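Long-range contacts in Crh-like protein 5 (Neosartorya fumigata, PDB 6IBU), which cleaves chitin and transfers it to 1,6-beta-glucan or to other chitin, cross-linking the polysaccharides of the fungal cell wall and septa: residues I89-D95 with T177-L183; D95-W101 with T113-G119; T147-V151 with T162-N166. All blocks are in the same frame, centred on the assembly; numbering follows the deposited sequence.

Overall arrangement
The chain is the GH16 catalytic part of a longer GPI-anchored protein, folded as a beta-sandwich. Interactions 1 and 2 lie side by side in one sheet, their centres about 8 Å apart: they share Asp95, and Leu91 N to Val99 O (2.7 Å) and Ile89 O to Trp101 N (2.8 Å) are probable hydrogen bonds joining them. On one face they bring together Arg182 and Glu98, the nearest side-chain atoms about 7 Å apart, beside the chitin-binding Glu102. Interaction 3 belongs to the opposing sheet, with its centre about 13 Å from that of interaction 2. Across the interior, Tyr115 CD2 meets Leu163 CD2 at 3.6 Å and Val99 CG1 meets Val151 CG1 at 3.9 Å.

Interaction 1 of 3, residues I89-D95 with T177-L183; sequences IVLESDD and TPMRLRL
Strands 89-93 and 179-183 run antiparallel, their axes 4.2 Å apart at closest and 149° between directions. Val90 and Arg182 form a hydrogen-bonded pair (Val90 N to Arg182 O 2.9 Å, Arg182 N to Val90 O 2.7 Å), as do Glu92 and Arg180 (Glu92 N to Arg180 O 3.0 Å, Arg180 N to Glu92 O 2.9 Å). Ile89 with Leu183 and Leu91 with Leu181 are the non-hydrogen-bonded pairs, and their side chains share the inner face. Ile89, Leu91 and Leu183 are all m,t, whereas Leu181 is t,p; its CD1 comes 3.7 Å from Leu91 CD2 and 3.9 Å from Ile89 CG2. Met179, m,t,m, folds its CE to 3.7 Å from Leu91 CB. Strands 71-78 and 212-223 pack against this apolar layer.

The other face carries Val90 (t), Glu92, Arg180 and Arg182. Glu92 is extended through chi2 (t,t), then turns at chi3 (61°) so that OE1 makes a salt bridge with Arg182 NH1 at 3.2 Å. Arg182 bends at chi1 (-36°) and chi3 (37°), and its NE pairs with Asp63; Arg180 NH1 instead bonds Thr64 O. Near the 93-95 and 177-179 ends, a water joins Asp94 N (2.9 Å) to Pro178 O (2.5 Å), and Ser93 OG donates to Asp95 OD1 (2.6 Å).

Arg182 binds chitin, and Val90 lies against Glu98 and Glu102: two neighbouring strands of a GH16 beta-sandwich, apolar inside and mostly charged on the other side, with Val90 among Glu92, Arg180 and Arg182, flooring the catalytic cleft.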
# COMPACT_ATOMS: atom_id res chain seq x y z
N ILE A 89 3.86 0.99 0.19
CA ILE A 89 2.56 1.59 -0.25
C ILE A 89 1.57 0.45 -0.47
O ILE A 89 1.83 -0.37 -1.33
CB ILE A 89 2.75 2.46 -1.50
CG1 ILE A 89 3.77 3.57 -1.29
CG2 ILE A 89 1.43 3.00 -2.00
CD1 ILE A 89 4.36 4.09 -2.57
N VAL A 90 0.51 0.35 0.31
CA VAL A 90 -0.41 -0.81 0.25
C VAL A 90 -1.85 -0.36 -0.02
O VAL A 90 -2.37 0.38 0.79
CB VAL A 90 -0.36 -1.62 1.54
CG1 VAL A 90 -1.38 -2.75 1.52
CG2 VAL A 90 1.03 -2.15 1.80
N LEU A 91 -2.49 -0.93 -1.03
CA LEU A 91 -3.96 -0.93 -1.12
C LEU A 91 -4.43 -2.26 -0.56
O LEU A 91 -3.89 -3.29 -0.98
CB LEU A 91 -4.40 -0.75 -2.57
CG LEU A 91 -4.03 0.59 -3.17
CD1 LEU A 91 -4.50 0.68 -4.61
CD2 LEU A 91 -4.60 1.71 -2.32
N GLU A 92 -5.34 -2.23 0.41
CA GLU A 92 -5.77 -3.48 1.08
C GLU A 92 -7.26 -3.43 1.36
O GLU A 92 -7.74 -2.40 1.89
CB GLU A 92 -4.98 -3.70 2.37
CG GLU A 92 -5.32 -5.01 3.05
CD GLU A 92 -4.41 -5.36 4.22
OE1 GLU A 92 -4.38 -4.56 5.19
OE2 GLU A 92 -3.70 -6.40 4.14
N SER A 93 -7.94 -4.54 1.10
CA SER A 93 -9.36 -4.73 1.41
C SER A 93 -9.50 -5.53 2.71
O SER A 93 -8.53 -6.16 3.16
CB SER A 93 -10.06 -5.41 0.28
OG SER A 93 -10.04 -6.82 0.44
N ASP A 94 -10.70 -5.51 3.27
CA ASP A 94 -11.10 -6.31 4.45
C ASP A 94 -11.09 -7.82 4.13
O ASP A 94 -10.92 -8.56 5.11
CB ASP A 94 -12.41 -5.76 5.01
CG ASP A 94 -12.24 -4.47 5.80
OD1 ASP A 94 -11.11 -3.91 5.81
OD2 ASP A 94 -13.25 -4.00 6.37
N ASP A 95 -11.17 -8.30 2.85
CA ASP A 95 -10.99 -9.76 2.54
C ASP A 95 -9.55 -10.03 2.12
O ASP A 95 -9.21 -11.14 1.76
CB ASP A 95 -12.00 -10.36 1.55
CG ASP A 95 -11.93 -9.88 0.11
OD1 ASP A 95 -11.00 -9.15 -0.24
OD2 ASP A 95 -12.84 -10.25 -0.66
N THR A 177 -12.25 -5.77 -4.29
CA THR A 177 -13.11 -5.34 -3.17
C THR A 177 -12.61 -3.97 -2.73
O THR A 177 -11.50 -3.60 -3.06
CB THR A 177 -13.10 -6.38 -2.07
OG1 THR A 177 -11.75 -6.64 -1.70
CG2 THR A 177 -13.78 -7.66 -2.49
N PRO A 178 -13.42 -3.20 -1.98
CA PRO A 178 -13.06 -1.83 -1.65
C PRO A 178 -11.78 -1.88 -0.81
O PRO A 178 -11.69 -2.69 0.09
CB PRO A 178 -14.23 -1.28 -0.83
CG PRO A 178 -15.35 -2.32 -1.04
CD PRO A 178 -14.67 -3.63 -1.35
N MET A 179 -10.85 -0.99 -1.11
CA MET A 179 -9.53 -1.02 -0.47
C MET A 179 -9.22 0.32 0.16
O MET A 179 -9.68 1.33 -0.34
CB MET A 179 -8.45 -1.38 -1.50
CG MET A 179 -8.48 -2.84 -1.85
SD MET A 179 -7.06 -3.41 -2.76
CE MET A 179 -7.23 -2.50 -4.29
N ARG A 180 -8.42 0.29 1.21
CA ARG A 180 -7.90 1.53 1.81
C ARG A 180 -6.41 1.62 1.49
O ARG A 180 -5.82 0.64 1.04
CB ARG A 180 -8.28 1.57 3.29
CG ARG A 180 -7.54 0.60 4.18
CD ARG A 180 -7.36 1.26 5.51
NE ARG A 180 -8.25 0.68 6.49
CZ ARG A 180 -8.93 1.33 7.43
NH1 ARG A 180 -8.83 2.64 7.58
NH2 ARG A 180 -9.71 0.64 8.24
N LEU A 181 -5.86 2.81 1.61
CA LEU A 181 -4.43 3.05 1.33
C LEU A 181 -3.69 3.05 2.67
O LEU A 181 -4.10 3.78 3.57
CB LEU A 181 -4.33 4.37 0.57
CG LEU A 181 -2.93 4.87 0.24
CD1 LEU A 181 -2.16 3.89 -0.63
CD2 LEU A 181 -3.05 6.23 -0.43
N ARG A 182 -2.65 2.23 2.79
CA ARG A 182 -1.77 2.18 3.99
C ARG A 182 -0.39 2.67 3.55
O ARG A 182 0.11 2.21 2.51
CB ARG A 182 -1.73 0.77 4.58
CG ARG A 182 -3.07 0.05 4.48
CD ARG A 182 -3.33 -1.12 5.42
NE ARG A 182 -2.77 -0.88 6.75
CZ ARG A 182 -2.39 -1.82 7.60
NH1 ARG A 182 -2.50 -3.10 7.28
NH2 ARG A 182 -1.88 -1.47 8.77
N LEU A 183 0.20 3.60 4.27
CA LEU A 183 1.60 4.02 4.00
C LEU A 183 2.40 3.70 5.25
O LEU A 183 1.93 4.01 6.35
CB LEU A 183 1.64 5.51 3.70
CG LEU A 183 0.87 5.92 2.46
CD1 LEU A 183 0.73 7.43 2.41
CD2 LEU A 183 1.56 5.39 1.21
O HOH W 1 -12.75 -3.88 2.00

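Interaction 2 of 3, residues D95-W101 with T113-G119; sequences DLDEVDW and TNYFGKG
Two acid side chains are in unusually close contact: Glu98 OE2 and Asp100 OD2 are 2.5 Å apart, so one of them probably holds a proton. Both sit on the first strand of the beta hairpin 98-105/110-116, two residues apart and so on the same face, as in the Glu-x-Asp-x-Glu signature of GH16 enzymes, which Glu102 completes. Glu98 is the nucleophile by similarity with its relatives; Glu102, the probable proton donor, binds chitin.

Strands 98-101 and 113-116 are antiparallel at 165°, with axes approaching to 4.5 Å. Glu98 pairs with Phe116 (Glu98 N to Phe116 O 2.8 Å, Phe116 N to Glu98 O 2.9 Å) and Asp100 with Asn114 (Asp100 N to Asn114 O 2.9 Å, Asn114 N to Asp100 O 3.0 Å). Val99-Tyr115 and Trp101-Thr113 are the non-hydrogen-bonded pairs. Glu98 (chi1 t, chi2 -117°) meets the edge of the Phe116 ring (chi1 m), OE2 to CD2 being 3.8 Å, while Asp100 takes chi1 p and places OD1 3.4 Å from Asn114 CB. On the inner face, Trp101 (m, chi2 98°) lays CZ3 3.6 Å from Thr113 CG2 and meets the rings of Trp153 and Tyr142 edge-to-face.

At the open end Leu96, Lys118 and Gly119 have positive phi. Asp95 OD1 takes Asp97 N at 3.2 Å in an Asx turn, the same OD1 also accepting from Ser93 OG; Gly119 N bonds Leu96 O at 3.0 Å, and Asp97, with chi1 m, turns its carboxylate so that OD1 accepts Lys118 N at 2.9 Å.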
# COMPACT_ATOMS: atom_id res chain seq x y z
N ASP A 95 -11.17 -8.30 2.85
CA ASP A 95 -10.99 -9.76 2.54
C ASP A 95 -9.55 -10.03 2.12
O ASP A 95 -9.21 -11.14 1.76
CB ASP A 95 -12.00 -10.36 1.55
CG ASP A 95 -11.93 -9.88 0.11
OD1 ASP A 95 -11.00 -9.15 -0.24
OD2 ASP A 95 -12.84 -10.25 -0.66
N LEU A 96 -8.68 -9.06 2.32
CA LEU A 96 -7.22 -9.20 2.09
C LEU A 96 -6.94 -9.32 0.59
O LEU A 96 -5.93 -9.88 0.26
CB LEU A 96 -6.67 -10.39 2.88
CG LEU A 96 -6.85 -10.23 4.38
CD1 LEU A 96 -6.25 -11.42 5.13
CD2 LEU A 96 -6.20 -8.91 4.83
N ASP A 97 -7.78 -8.76 -0.28
CA ASP A 97 -7.32 -8.35 -1.62
C ASP A 97 -6.27 -7.27 -1.37
O ASP A 97 -6.36 -6.53 -0.39
CB ASP A 97 -8.44 -7.79 -2.49
CG ASP A 97 -9.35 -8.85 -3.10
OD1 ASP A 97 -8.95 -10.03 -3.16
OD2 ASP A 97 -10.48 -8.48 -3.49
N GLU A 98 -5.26 -7.20 -2.22
CA GLU A 98 -4.14 -6.32 -1.89
C GLU A 98 -3.29 -6.04 -3.12
O GLU A 98 -3.05 -6.94 -3.88
CB GLU A 98 -3.30 -7.00 -0.83
CG GLU A 98 -2.59 -6.01 0.05
CD GLU A 98 -1.08 -6.12 -0.05
OE1 GLU A 98 -0.44 -6.25 1.02
OE2 GLU A 98 -0.55 -6.10 -1.19
N VAL A 99 -2.85 -4.80 -3.24
CA VAL A 99 -1.90 -4.32 -4.27
C VAL A 99 -0.88 -3.47 -3.52
O VAL A 99 -1.31 -2.62 -2.71
CB VAL A 99 -2.62 -3.52 -5.36
CG1 VAL A 99 -1.63 -2.94 -6.35
CG2 VAL A 99 -3.66 -4.37 -6.06
N ASP A 100 0.40 -3.65 -3.79
CA ASP A 100 1.40 -2.87 -3.04
C ASP A 100 2.66 -2.61 -3.86
O ASP A 100 2.90 -3.27 -4.91
CB ASP A 100 1.72 -3.51 -1.69
CG ASP A 100 2.49 -4.80 -1.77
OD1 ASP A 100 3.68 -4.74 -2.11
OD2 ASP A 100 1.90 -5.87 -1.45
N TRP A 101 3.38 -1.60 -3.37
CA TRP A 101 4.78 -1.27 -3.69
C TRP A 101 5.62 -1.57 -2.45
O TRP A 101 5.14 -1.28 -1.35
CB TRP A 101 4.90 0.21 -4.07
CG TRP A 101 4.11 0.72 -5.23
CD1 TRP A 101 2.92 1.39 -5.19
CD2 TRP A 101 4.52 0.76 -6.60
NE1 TRP A 101 2.54 1.78 -6.44
CE2 TRP A 101 3.51 1.43 -7.33
CE3 TRP A 101 5.63 0.27 -7.29
CZ2 TRP A 101 3.60 1.62 -8.72
CZ3 TRP A 101 5.72 0.45 -8.65
CH2 TRP A 101 4.72 1.13 -9.35
N THR A 113 6.84 -4.86 -6.93
CA THR A 113 5.38 -4.77 -7.10
C THR A 113 4.78 -6.07 -6.57
O THR A 113 5.41 -7.10 -6.65
CB THR A 113 4.94 -4.49 -8.54
OG1 THR A 113 5.41 -5.52 -9.40
CG2 THR A 113 5.38 -3.12 -9.03
N ASN A 114 3.58 -6.01 -6.06
CA ASN A 114 2.97 -7.22 -5.49
C ASN A 114 1.46 -7.12 -5.44
O ASN A 114 0.92 -6.01 -5.43
CB ASN A 114 3.48 -7.45 -4.08
CG ASN A 114 4.02 -8.85 -3.95
OD1 ASN A 114 3.29 -9.83 -4.08
ND2 ASN A 114 5.32 -8.92 -3.75
N TYR A 115 0.81 -8.26 -5.37
CA TYR A 115 -0.65 -8.31 -5.14
C TYR A 115 -0.96 -9.64 -4.48
O TYR A 115 -0.16 -10.58 -4.62
CB TYR A 115 -1.41 -8.09 -6.44
CG TYR A 115 -1.56 -9.33 -7.27
CD1 TYR A 115 -0.56 -9.75 -8.13
CD2 TYR A 115 -2.69 -10.11 -7.15
CE1 TYR A 115 -0.70 -10.90 -8.88
CE2 TYR A 115 -2.86 -11.27 -7.90
CZ TYR A 115 -1.86 -11.65 -8.77
OH TYR A 115 -2.01 -12.79 -9.49
N PHE A 116 -2.06 -9.66 -3.74
CA PHE A 116 -2.72 -10.86 -3.16
C PHE A 116 -4.19 -10.76 -3.54
O PHE A 116 -4.74 -9.65 -3.57
CB PHE A 116 -2.53 -10.91 -1.64
CG PHE A 116 -1.09 -10.99 -1.25
CD1 PHE A 116 -0.43 -12.21 -1.26
CD2 PHE A 116 -0.35 -9.85 -0.95
CE1 PHE A 116 0.90 -12.30 -0.87
CE2 PHE A 116 0.99 -9.93 -0.64
CZ PHE A 116 1.62 -11.15 -0.59
N GLY A 117 -4.79 -11.90 -3.85
CA GLY A 117 -6.25 -12.09 -3.89
C GLY A 117 -6.69 -12.80 -2.63
O GLY A 117 -6.18 -13.88 -2.35
N LYS A 118 -7.60 -12.19 -1.86
CA LYS A 118 -8.31 -12.86 -0.74
C LYS A 118 -7.32 -13.48 0.25
O LYS A 118 -7.64 -14.55 0.81
CB LYS A 118 -9.26 -13.94 -1.26
CG LYS A 118 -10.26 -13.43 -2.27
CD LYS A 118 -11.25 -14.45 -2.69
CE LYS A 118 -12.37 -13.86 -3.51
NZ LYS A 118 -11.97 -13.54 -4.90
N GLY A 119 -6.17 -12.82 0.48
CA GLY A 119 -5.20 -13.22 1.51
C GLY A 119 -4.46 -14.48 1.12
O GLY A 119 -3.80 -15.07 1.99
O HOH W 2 -9.36 -11.54 -5.35

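Interaction 3 of 3, residues T147-V151 with T162-N166; sequences TKDAV and TLTYN
Val151, Leu163 and Tyr165 lose the most surface in this contact, which closes the open end of the beta hairpin 150-155/158-164 in the second sheet of the GH16 sandwich. The touching parts run antiparallel, 152° apart in direction. Val151 and Leu163 make the hydrogen-bonded pair: Val151 N to Leu163 O and Leu163 N to Val151 O are both 2.8 Å. Their side chains, Val151 in t and Leu163 in t,p, lie on the buried face with the two CB atoms 4.3 Å apart; Val151 also packs on Ile144 and Trp146 of the adjoining strand, and Leu163 on Trp153.

Ala150 with Thr164 is the non-hydrogen-bonded pair, Ala150 CA and Thr164 CA 4.3 Å apart, and these side chains take the opposite face. There Ala150 CB comes within 4.2 Å of Thr162 CG2. Where Ala150 CA passes Leu163 O, at 3.1 Å, it makes a CA-H...O contact.

Ahead of the strand, residues 147-150 fold into a type I turn leading in from strand 140-146. Thr147 N bonds Ala150 O at 3.0 Å, and Thr147 OG1 donates to the same Ala150 O at 3.2 Å; Lys148 points its amino end to Trp239 in a cation-pi contact. Tyr165, next after Thr164, adds one more cross-bond, from Tyr165 N to Asp149 O at 3.0 Å. With chi1 t and chi2 -86°, its ring leans across the turn toward Phe174, bringing Tyr165 CD2 to 3.2 Å from Lys148 O.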
# COMPACT_ATOMS: atom_id res chain seq x y z
N THR A 147 -8.86 -1.23 -12.17
CA THR A 147 -10.17 -1.41 -12.83
C THR A 147 -10.55 -2.87 -12.70
O THR A 147 -9.70 -3.66 -12.29
CB THR A 147 -10.10 -0.94 -14.29
OG1 THR A 147 -9.34 -1.82 -15.10
CG2 THR A 147 -9.50 0.43 -14.41
N LYS A 148 -11.78 -3.20 -13.07
CA LYS A 148 -12.27 -4.60 -13.04
C LYS A 148 -11.54 -5.40 -14.13
O LYS A 148 -11.53 -6.62 -14.03
CB LYS A 148 -13.81 -4.66 -13.08
CG LYS A 148 -14.52 -3.69 -14.01
CD LYS A 148 -16.03 -3.67 -13.84
CE LYS A 148 -16.46 -3.10 -12.50
NZ LYS A 148 -17.57 -2.13 -12.63
N ASP A 149 -10.88 -4.75 -15.08
CA ASP A 149 -10.15 -5.45 -16.16
C ASP A 149 -8.67 -5.68 -15.79
O ASP A 149 -8.12 -6.64 -16.27
CB ASP A 149 -10.25 -4.70 -17.48
CG ASP A 149 -11.63 -4.76 -18.14
OD1 ASP A 149 -12.41 -5.73 -17.84
OD2 ASP A 149 -11.90 -3.87 -18.99
N ALA A 150 -8.04 -4.80 -15.01
CA ALA A 150 -6.57 -4.80 -14.83
C ALA A 150 -6.13 -3.89 -13.69
O ALA A 150 -6.72 -2.83 -13.48
CB ALA A 150 -5.89 -4.37 -16.10
N VAL A 151 -5.08 -4.31 -13.01
CA VAL A 151 -4.26 -3.44 -12.12
C VAL A 151 -3.01 -3.04 -12.89
O VAL A 151 -2.31 -3.90 -13.41
CB VAL A 151 -3.91 -4.18 -10.83
CG1 VAL A 151 -2.85 -3.42 -10.03
CG2 VAL A 151 -5.16 -4.44 -10.01
N THR A 162 1.46 -4.70 -15.57
CA THR A 162 -0.00 -4.88 -15.72
C THR A 162 -0.40 -6.28 -15.27
O THR A 162 0.14 -7.25 -15.79
CB THR A 162 -0.44 -4.65 -17.17
OG1 THR A 162 -0.14 -3.31 -17.56
CG2 THR A 162 -1.92 -4.90 -17.33
N LEU A 163 -1.35 -6.36 -14.34
CA LEU A 163 -2.02 -7.61 -13.95
C LEU A 163 -3.43 -7.58 -14.56
O LEU A 163 -4.22 -6.75 -14.16
CB LEU A 163 -2.07 -7.71 -12.43
CG LEU A 163 -2.98 -8.80 -11.90
CD1 LEU A 163 -2.38 -10.15 -12.22
CD2 LEU A 163 -3.25 -8.60 -10.41
N THR A 164 -3.70 -8.43 -15.54
CA THR A 164 -5.05 -8.55 -16.15
C THR A 164 -5.86 -9.48 -15.26
O THR A 164 -5.29 -10.32 -14.55
CB THR A 164 -4.99 -9.00 -17.61
OG1 THR A 164 -4.64 -10.38 -17.62
CG2 THR A 164 -4.00 -8.19 -18.42
N TYR A 165 -7.17 -9.29 -15.27
CA TYR A 165 -8.13 -10.06 -14.45
C TYR A 165 -7.90 -11.56 -14.68
O TYR A 165 -7.86 -12.28 -13.69
CB TYR A 165 -9.53 -9.56 -14.78
CG TYR A 165 -10.64 -10.22 -14.01
CD1 TYR A 165 -11.19 -11.40 -14.45
CD2 TYR A 165 -11.15 -9.63 -12.87
CE1 TYR A 165 -12.22 -12.02 -13.75
CE2 TYR A 165 -12.19 -10.22 -12.16
CZ TYR A 165 -12.70 -11.44 -12.59
OH TYR A 165 -13.71 -12.04 -11.91
N ASN A 166 -7.73 -11.99 -15.93
CA ASN A 166 -7.49 -13.41 -16.29
C ASN A 166 -6.16 -13.90 -15.72
O ASN A 166 -6.10 -15.09 -15.34
CB ASN A 166 -7.52 -13.67 -17.80
CG ASN A 166 -6.85 -14.98 -18.17
OD1 ASN A 166 -5.67 -15.00 -18.52
ND2 ASN A 166 -7.55 -16.09 -18.02